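Local coordinates for secreted protein (Streptomyces lividans TK24, PDB 5LXZ), which probably acts as a copper-radical oxidase of the galactose oxidase-like AA5 family, using a copper site with a tyrosyl radical, at residues T571-G575 and K576-Q580; E497-T500 and P501-L504; Y318-D321 and D322-R325. The protein carries 1 engineered substitution. All blocks are in the same frame, centred on the assembly; numbering follows the deposited sequence.

Interaction 1: residues T571-G575 and K576-Q580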
loop_
_atom_site.group_PDB
_atom_site.type_symbol
_atom_site.label_atom_id
_atom_site.label_comp_id
_atom_site.label_asym_id
_atom_site.label_seq_id
_atom_site.Cartn_x
_atom_site.Cartn_y
_atom_site.Cartn_z
ATOM N N THR A 571 23.892 19.956 -3.356
ATOM C CA THR A 571 22.847 20.968 -3.549
ATOM C C THR A 571 21.529 20.239 -3.785
ATOM O O THR A 571 21.440 19.380 -4.620
ATOM C CB THR A 571 23.192 21.903 -4.731
ATOM O OG1 THR A 571 24.480 22.517 -4.472
ATOM C CG2 THR A 571 22.178 23.007 -4.902
ATOM N N VAL A 572 20.523 20.625 -3.019
ATOM C CA VAL A 572 19.210 20.025 -3.124
ATOM C C VAL A 572 18.490 20.667 -4.302
ATOM O O VAL A 572 18.445 21.887 -4.414
ATOM C CB VAL A 572 18.426 20.235 -1.811
ATOM C CG1 VAL A 572 17.019 19.657 -1.918
ATOM C CG2 VAL A 572 19.132 19.549 -0.649
ATOM N N PRO A 573 17.841 19.856 -5.143
ATOM C CA PRO A 573 17.101 20.422 -6.252
ATOM C C PRO A 573 15.949 21.327 -5.808
ATOM O O PRO A 573 15.441 21.206 -4.702
ATOM C CB PRO A 573 16.480 19.193 -6.920
ATOM C CG PRO A 573 17.386 18.114 -6.615
ATOM C CD PRO A 573 17.996 18.403 -5.280
ATOM N N SER A 574 15.562 22.223 -6.698
ATOM C CA SER A 574 14.378 23.023 -6.540
ATOM C C SER A 574 13.110 22.204 -6.792
ATOM O O SER A 574 13.097 21.301 -7.608
ATOM C CB SER A 574 14.366 24.176 -7.513
ATOM O OG SER A 574 15.450 25.072 -7.213
ATOM N N GLY A 575 12.032 22.633 -6.150
ATOM C CA GLY A 575 10.682 22.197 -6.471
ATOM C C GLY A 575 10.107 21.312 -5.368
ATOM O O GLY A 575 10.570 20.201 -5.178
ATOM N N LYS A 576 9.144 21.822 -4.612
ATOM C CA LYS A 576 8.462 21.093 -3.563
ATOM C C LYS A 576 7.646 19.904 -4.074
ATOM O O LYS A 576 7.330 19.015 -3.308
ATOM C CB LYS A 576 7.565 22.094 -2.814
ATOM C CG LYS A 576 6.910 21.605 -1.544
ATOM C CD LYS A 576 6.195 22.780 -0.818
ATOM C CE LYS A 576 5.269 22.310 0.267
ATOM N NZ LYS A 576 6.000 21.760 1.416
ATOM N N ASN A 577 7.317 19.900 -5.347
ATOM C CA ASN A 577 6.647 18.732 -5.910
ATOM C C ASN A 577 7.608 17.581 -6.125
ATOM O O ASN A 577 7.149 16.460 -6.295
ATOM C CB ASN A 577 5.954 19.046 -7.214
ATOM C CG ASN A 577 4.825 20.055 -7.084
ATOM O OD1 ASN A 577 4.265 20.213 -6.011
ATOM N ND2 ASN A 577 4.515 20.754 -8.167
ATOM N N LEU A 578 8.899 17.841 -6.244
ATOM C CA LEU A 578 9.918 16.854 -6.390
ATOM C C LEU A 578 10.501 16.484 -5.028
ATOM O O LEU A 578 10.530 15.315 -4.634
ATOM C CB LEU A 578 11.029 17.402 -7.313
ATOM C CG LEU A 578 12.277 16.524 -7.473
ATOM C CD1 LEU A 578 11.936 15.152 -8.072
ATOM C CD2 LEU A 578 13.353 17.274 -8.240
ATOM N N VAL A 579 11.069 17.471 -4.346
ATOM C CA VAL A 579 11.688 17.300 -3.052
ATOM C C VAL A 579 10.652 17.719 -2.023
ATOM O O VAL A 579 10.615 18.857 -1.589
ATOM C CB VAL A 579 12.974 18.116 -2.893
ATOM C CG1 VAL A 579 13.666 17.692 -1.635
ATOM C CG2 VAL A 579 13.890 17.935 -4.102
ATOM N N GLN A 580 9.745 16.808 -1.692
ATOM C CA GLN A 580 8.710 17.076 -0.672
ATOM C C GLN A 580 9.440 17.433 0.642
ATOM O O GLN A 580 10.473 16.830 0.960
ATOM C CB GLN A 580 7.825 15.824 -0.518
ATOM C CG GLN A 580 7.068 15.503 -1.809
ATOM C CD GLN A 580 6.482 14.088 -1.852
ATOM O OE1 GLN A 580 7.137 13.111 -1.490
ATOM N NE2 GLN A 580 5.226 13.982 -2.268
#
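Val572 and Val579 meet through their CG1 methyls, and the two side chains cross obliquely. CG1 of Val572 lies 3.9 Å from CG1 of Val579. In both valines this methyl is anti to the backbone N (chi1 178° in Val572, -170° in Val579). The other methyl of Val579, CG2, turns to Pro573 and comes within 4.0 Å of its CB. That same CB also receives CD2 of Leu578 at 3.9 Å, so one ring carbon of Pro573 serves two side chains. The carbonyl O of Pro573 sits 3.7 Å from CG2 of Val579. It is buried here and has no polar partner in the model.

The contact lies in the loop between strands 567-571 and 582-590 of the galactose oxidase-like early-set domain. Ile557 of strand 556-564 packs on both Pro573 and Val579.

The carbonyl of Gly575 accepts two backbone bonds where the chain turns back. Val579 N donates to Gly575 O at 2.9 Å, nearly along the C=O axis. Leu578 N reaches the same O at 3.1 Å from above the carbonyl plane. Residues 576-578 have helical backbone angles, which brings both N-H groups round to this oxygen. Asn577 looks elsewhere: its ND2 donates to Gln305 O, tying the loop to the Kelch region.

Interaction 2: residues E497-T500 and P501-L504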
loop_
_atom_site.group_PDB
_atom_site.type_symbol
_atom_site.label_atom_id
_atom_site.label_comp_id
_atom_site.label_asym_id
_atom_site.label_seq_id
_atom_site.Cartn_x
_atom_site.Cartn_y
_atom_site.Cartn_z
ATOM N N GLU A 497 13.427 -10.592 7.678
ATOM C CA GLU A 497 14.688 -10.858 7.010
ATOM C C GLU A 497 15.405 -9.549 6.766
ATOM O O GLU A 497 14.774 -8.500 6.551
ATOM C CB GLU A 497 14.490 -11.543 5.670
ATOM C CG GLU A 497 14.300 -13.037 5.714
ATOM C CD GLU A 497 14.261 -13.662 4.303
ATOM O OE1 GLU A 497 13.210 -13.680 3.680
ATOM O OE2 GLU A 497 15.281 -14.154 3.813
ATOM N N ILE A 498 16.725 -9.618 6.750
ATOM C CA ILE A 498 17.560 -8.543 6.240
ATOM C C ILE A 498 18.264 -9.003 5.000
ATOM O O ILE A 498 18.873 -10.087 5.013
ATOM C CB ILE A 498 18.611 -8.169 7.270
ATOM C CG1 ILE A 498 17.929 -7.800 8.552
ATOM C CG2 ILE A 498 19.519 -7.046 6.784
ATOM C CD1 ILE A 498 17.037 -6.649 8.477
ATOM N N TYR A 499 18.179 -8.222 3.944
ATOM C CA TYR A 499 18.918 -8.470 2.740
ATOM C C TYR A 499 20.095 -7.521 2.672
ATOM O O TYR A 499 19.963 -6.295 2.773
ATOM C CB TYR A 499 18.034 -8.329 1.483
ATOM C CG TYR A 499 18.806 -8.549 0.203
ATOM C CD1 TYR A 499 19.344 -9.793 -0.086
ATOM C CD2 TYR A 499 19.057 -7.509 -0.669
ATOM C CE1 TYR A 499 20.068 -9.993 -1.235
ATOM C CE2 TYR A 499 19.750 -7.695 -1.849
ATOM C CZ TYR A 499 20.324 -8.939 -2.102
ATOM O OH TYR A 499 21.018 -9.079 -3.276
ATOM N N THR A 500 21.284 -8.077 2.422
ATOM C CA THR A 500 22.492 -7.302 2.226
ATOM C C THR A 500 22.828 -7.371 0.734
ATOM O O THR A 500 23.151 -8.457 0.217
ATOM C CB THR A 500 23.659 -7.912 3.035
ATOM O OG1 THR A 500 23.364 -7.843 4.419
ATOM C CG2 THR A 500 24.929 -7.155 2.793
ATOM N N PRO A 501 22.745 -6.261 0.016
ATOM C CA PRO A 501 22.911 -6.330 -1.440
ATOM C C PRO A 501 24.396 -6.577 -1.830
ATOM O O PRO A 501 25.273 -6.395 -1.003
ATOM C CB PRO A 501 22.434 -4.938 -1.938
ATOM C CG PRO A 501 21.522 -4.487 -0.824
ATOM C CD PRO A 501 22.135 -4.978 0.435
ATOM N N PRO A 502 24.636 -6.904 -3.083
ATOM C CA PRO A 502 26.016 -7.168 -3.538
ATOM C C PRO A 502 26.968 -6.025 -3.233
ATOM O O PRO A 502 28.160 -6.245 -2.960
ATOM C CB PRO A 502 25.838 -7.297 -5.037
ATOM C CG PRO A 502 24.443 -7.799 -5.231
ATOM C CD PRO A 502 23.650 -7.162 -4.138
ATOM N N TYR A 503 26.465 -4.780 -3.244
ATOM C CA TYR A 503 27.334 -3.619 -3.035
ATOM C C TYR A 503 27.995 -3.529 -1.670
ATOM O O TYR A 503 28.917 -2.706 -1.496
ATOM C CB TYR A 503 26.632 -2.307 -3.447
ATOM C CG TYR A 503 25.316 -1.914 -2.753
ATOM C CD1 TYR A 503 25.152 -2.040 -1.393
ATOM C CD2 TYR A 503 24.290 -1.356 -3.477
ATOM C CE1 TYR A 503 23.981 -1.673 -0.759
ATOM C CE2 TYR A 503 23.103 -0.964 -2.851
ATOM C CZ TYR A 503 22.964 -1.127 -1.501
ATOM O OH TYR A 503 21.777 -0.742 -0.888
ATOM N N LEU A 504 27.573 -4.350 -0.707
ATOM C CA LEU A 504 28.253 -4.407 0.563
ATOM C C LEU A 504 29.247 -5.558 0.668
ATOM O O LEU A 504 29.848 -5.721 1.729
ATOM C CB LEU A 504 27.270 -4.458 1.694
ATOM C CG LEU A 504 26.383 -3.205 1.798
ATOM C CD1 LEU A 504 25.602 -3.225 3.079
ATOM C CD2 LEU A 504 27.146 -1.891 1.650
#
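Thr500 is the last residue of strand 496-500, and Pro501 follows it directly with an extended backbone. The chain then tightens into a short 3-10 segment, 502-504. Leu504 N donates to Pro501 O at 3.1 Å and closes this turn. No hydrogen bond joins 497-500 to 501-504, so side-chain packing makes the contact.

The Tyr499 ring packs against Pro501, with Pro501 N over one of its faces. With CG anti to the backbone N (chi1 178°), the ring runs forward along the chain. Its CE2 approaches CA of Pro501 at 3.5 Å and CG of the same proline at 3.8 Å. Further out, OH of Tyr499 is 3.4 Å from CD of Pro502, and these two side chains cross at about a right angle. The hydroxyl itself bonds to Asn12 O.

The strand belongs to a four-stranded antiparallel sheet, probably a propeller blade, in which strand 14-18 is an outermost strand. Beyond it the chain continues in a loop toward strand 517-518.

Thr500 makes the second contact. Its methyl CG2 meets CB of Leu504 at 3.7 Å, again at about a right angle. Its OG1 is hydrogen-bonded to Arg471 NE. Pro501 has a further neighbour in its own segment: its CB stands 3.7 Å above the plane of the Tyr503 ring, over the centre. The edge of that ring receives CG of Leu504 in plane. Leu472 of the adjacent strand touches Pro501.

Interaction 3: residues Y318-D321 and D322-R325; sequences YGPD and DVGR. With ACT (acetate ion), chain E.
This contact lies in a Kelch motif of the beta-propeller, in the surface loop between strands 309-311 and 328-330. The side chain of Tyr318 is about 8 Å from a bound copper ion. Arg325 bends back so that its guanidinium edge meets Pro320 O and, weakly, Gly319 O.

The main bond runs from Arg325 NE to Pro320 O at 2.9 Å, with an N-H...O angle of 163°. The oxygen lies near the guanidinium plane, whereas the donor is tilted 26° from the carbonyl plane. NH2 adds two weak bonds, to Gly319 O at 3.3 Å and to Pro320 O. A bend at chi2 (-82°) directs the guanidinium back to these oxygens. On the way, CG of Arg325 passes 3.4 Å from Asp321 O. NH1 forms a salt bridge with Glu350, so the group is held from a second part of the chain. With an alanine here, Pro320 O is likely to lose its NE partner and Glu350 its charged mate, and the loop would probably be freer to move.

CG of Pro320 packs on CB of Val323 at 3.9 Å, the side chains crossing at a slant. Asp321 and Asp322 bring like charges close, with their OD1 atoms 4.1 Å apart. Glu137 is close to Asp321 OD1 as well. Gly324 N makes a weak bond to an acetate, probably from the crystallisation liquor. One water accepts from Tyr318 N at 2.9 Å and, weakly, from Arg325 NH2.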
loop_
_atom_site.group_PDB
_atom_site.type_symbol
_atom_site.label_atom_id
_atom_site.label_comp_id
_atom_site.label_asym_id
_atom_site.label_seq_id
_atom_site.Cartn_x
_atom_site.Cartn_y
_atom_site.Cartn_z
ATOM N N TYR A 318 -11.505 -3.794 -4.113
ATOM C CA TYR A 318 -12.801 -3.244 -3.709
ATOM C C TYR A 318 -13.312 -2.192 -4.675
ATOM O O TYR A 318 -12.556 -1.609 -5.460
ATOM C CB TYR A 318 -12.841 -2.744 -2.262
ATOM C CG TYR A 318 -12.578 -3.832 -1.260
ATOM C CD1 TYR A 318 -13.599 -4.695 -0.892
ATOM C CD2 TYR A 318 -11.324 -4.012 -0.686
ATOM C CE1 TYR A 318 -13.383 -5.714 0.011
ATOM C CE2 TYR A 318 -11.102 -5.019 0.239
ATOM C CZ TYR A 318 -12.144 -5.886 0.550
ATOM O OH TYR A 318 -11.936 -6.922 1.470
ATOM N N GLY A 319 -14.599 -1.937 -4.602
ATOM C CA GLY A 319 -15.261 -1.095 -5.553
ATOM C C GLY A 319 -15.482 -1.758 -6.879
ATOM O O GLY A 319 -15.058 -2.904 -7.125
ATOM N N PRO A 320 -16.091 -1.035 -7.783
ATOM C CA PRO A 320 -16.451 -1.621 -9.088
ATOM C C PRO A 320 -15.255 -1.804 -10.002
ATOM O O PRO A 320 -14.193 -1.178 -9.784
ATOM C CB PRO A 320 -17.399 -0.609 -9.664
ATOM C CG PRO A 320 -17.044 0.648 -9.019
ATOM C CD PRO A 320 -16.553 0.349 -7.638
ATOM N N ASP A 321 -15.438 -2.585 -11.049
ATOM C CA ASP A 321 -14.357 -2.834 -11.995
ATOM C C ASP A 321 -14.235 -1.788 -13.077
ATOM O O ASP A 321 -13.351 -1.902 -13.929
ATOM C CB ASP A 321 -14.472 -4.225 -12.614
ATOM C CG ASP A 321 -15.698 -4.398 -13.435
ATOM O OD1 ASP A 321 -16.465 -3.438 -13.715
ATOM O OD2 ASP A 321 -15.957 -5.600 -13.733
ATOM N N ASP A 322 -15.047 -0.762 -13.046
ATOM C CA ASP A 322 -15.148 0.179 -14.173
ATOM C C ASP A 322 -15.132 1.647 -13.775
ATOM O O ASP A 322 -15.483 2.524 -14.557
ATOM C CB ASP A 322 -16.398 -0.153 -14.988
ATOM C CG ASP A 322 -17.696 0.112 -14.250
ATOM O OD1 ASP A 322 -17.758 0.363 -13.020
ATOM O OD2 ASP A 322 -18.738 0.050 -14.940
ATOM N N VAL A 323 -14.686 1.903 -12.546
ATOM C CA VAL A 323 -14.497 3.247 -12.070
ATOM C C VAL A 323 -13.151 3.212 -11.370
ATOM O O VAL A 323 -12.941 2.424 -10.446
ATOM C CB VAL A 323 -15.561 3.679 -11.044
ATOM C CG1 VAL A 323 -15.284 5.076 -10.550
ATOM C CG2 VAL A 323 -16.954 3.561 -11.668
ATOM N N GLY A 324 -12.262 4.112 -11.756
ATOM C CA GLY A 324 -11.008 4.259 -11.055
ATOM C C GLY A 324 -10.023 3.134 -11.235
ATOM O O GLY A 324 -9.196 2.882 -10.366
ATOM N N ARG A 325 -10.147 2.404 -12.336
ATOM C CA ARG A 325 -9.312 1.291 -12.591
ATOM C C ARG A 325 -8.299 1.579 -13.677
ATOM O O ARG A 325 -7.454 0.729 -13.962
ATOM C CB ARG A 325 -10.153 0.054 -12.965
ATOM C CG ARG A 325 -11.073 -0.353 -11.870
ATOM C CD ARG A 325 -10.366 -1.169 -10.860
ATOM N NE ARG A 325 -11.302 -1.719 -9.882
ATOM C CZ ARG A 325 -10.988 -2.695 -9.032
ATOM N NH1 ARG A 325 -9.833 -3.301 -9.136
ATOM N NH2 ARG A 325 -11.892 -3.116 -8.144
HETATM C C ACT E . -13.266 5.676 -15.098
HETATM O O ACT E . -13.522 6.218 -14.013
HETATM O OXT ACT E . -12.230 4.992 -15.229
HETATM C CH3 ACT E . -14.229 5.857 -16.239
HETATM O O HOH W 1 -11.748 -5.799 -6.206
#

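How the interactions relate
From the N terminus, interaction 3 comes first. It folds up part of the loop between strands 309-311 and 328-330 within one propeller sheet. Interaction 2 follows, where strand 496-500 ends and the chain leaves its sheet on the way to strand 517-518. Interaction 1 comes last and closes the loop from strand 567-571 to strand 582-590 in the early-set domain. The three are in series; none nests in or crosses another. They do not touch: nearest atoms are about 20 Å apart between 1 and 2 and between 1 and 3, and about 26 Å between 2 and 3. Interactions 2 and 3 lie on opposite sides of the chain's centre.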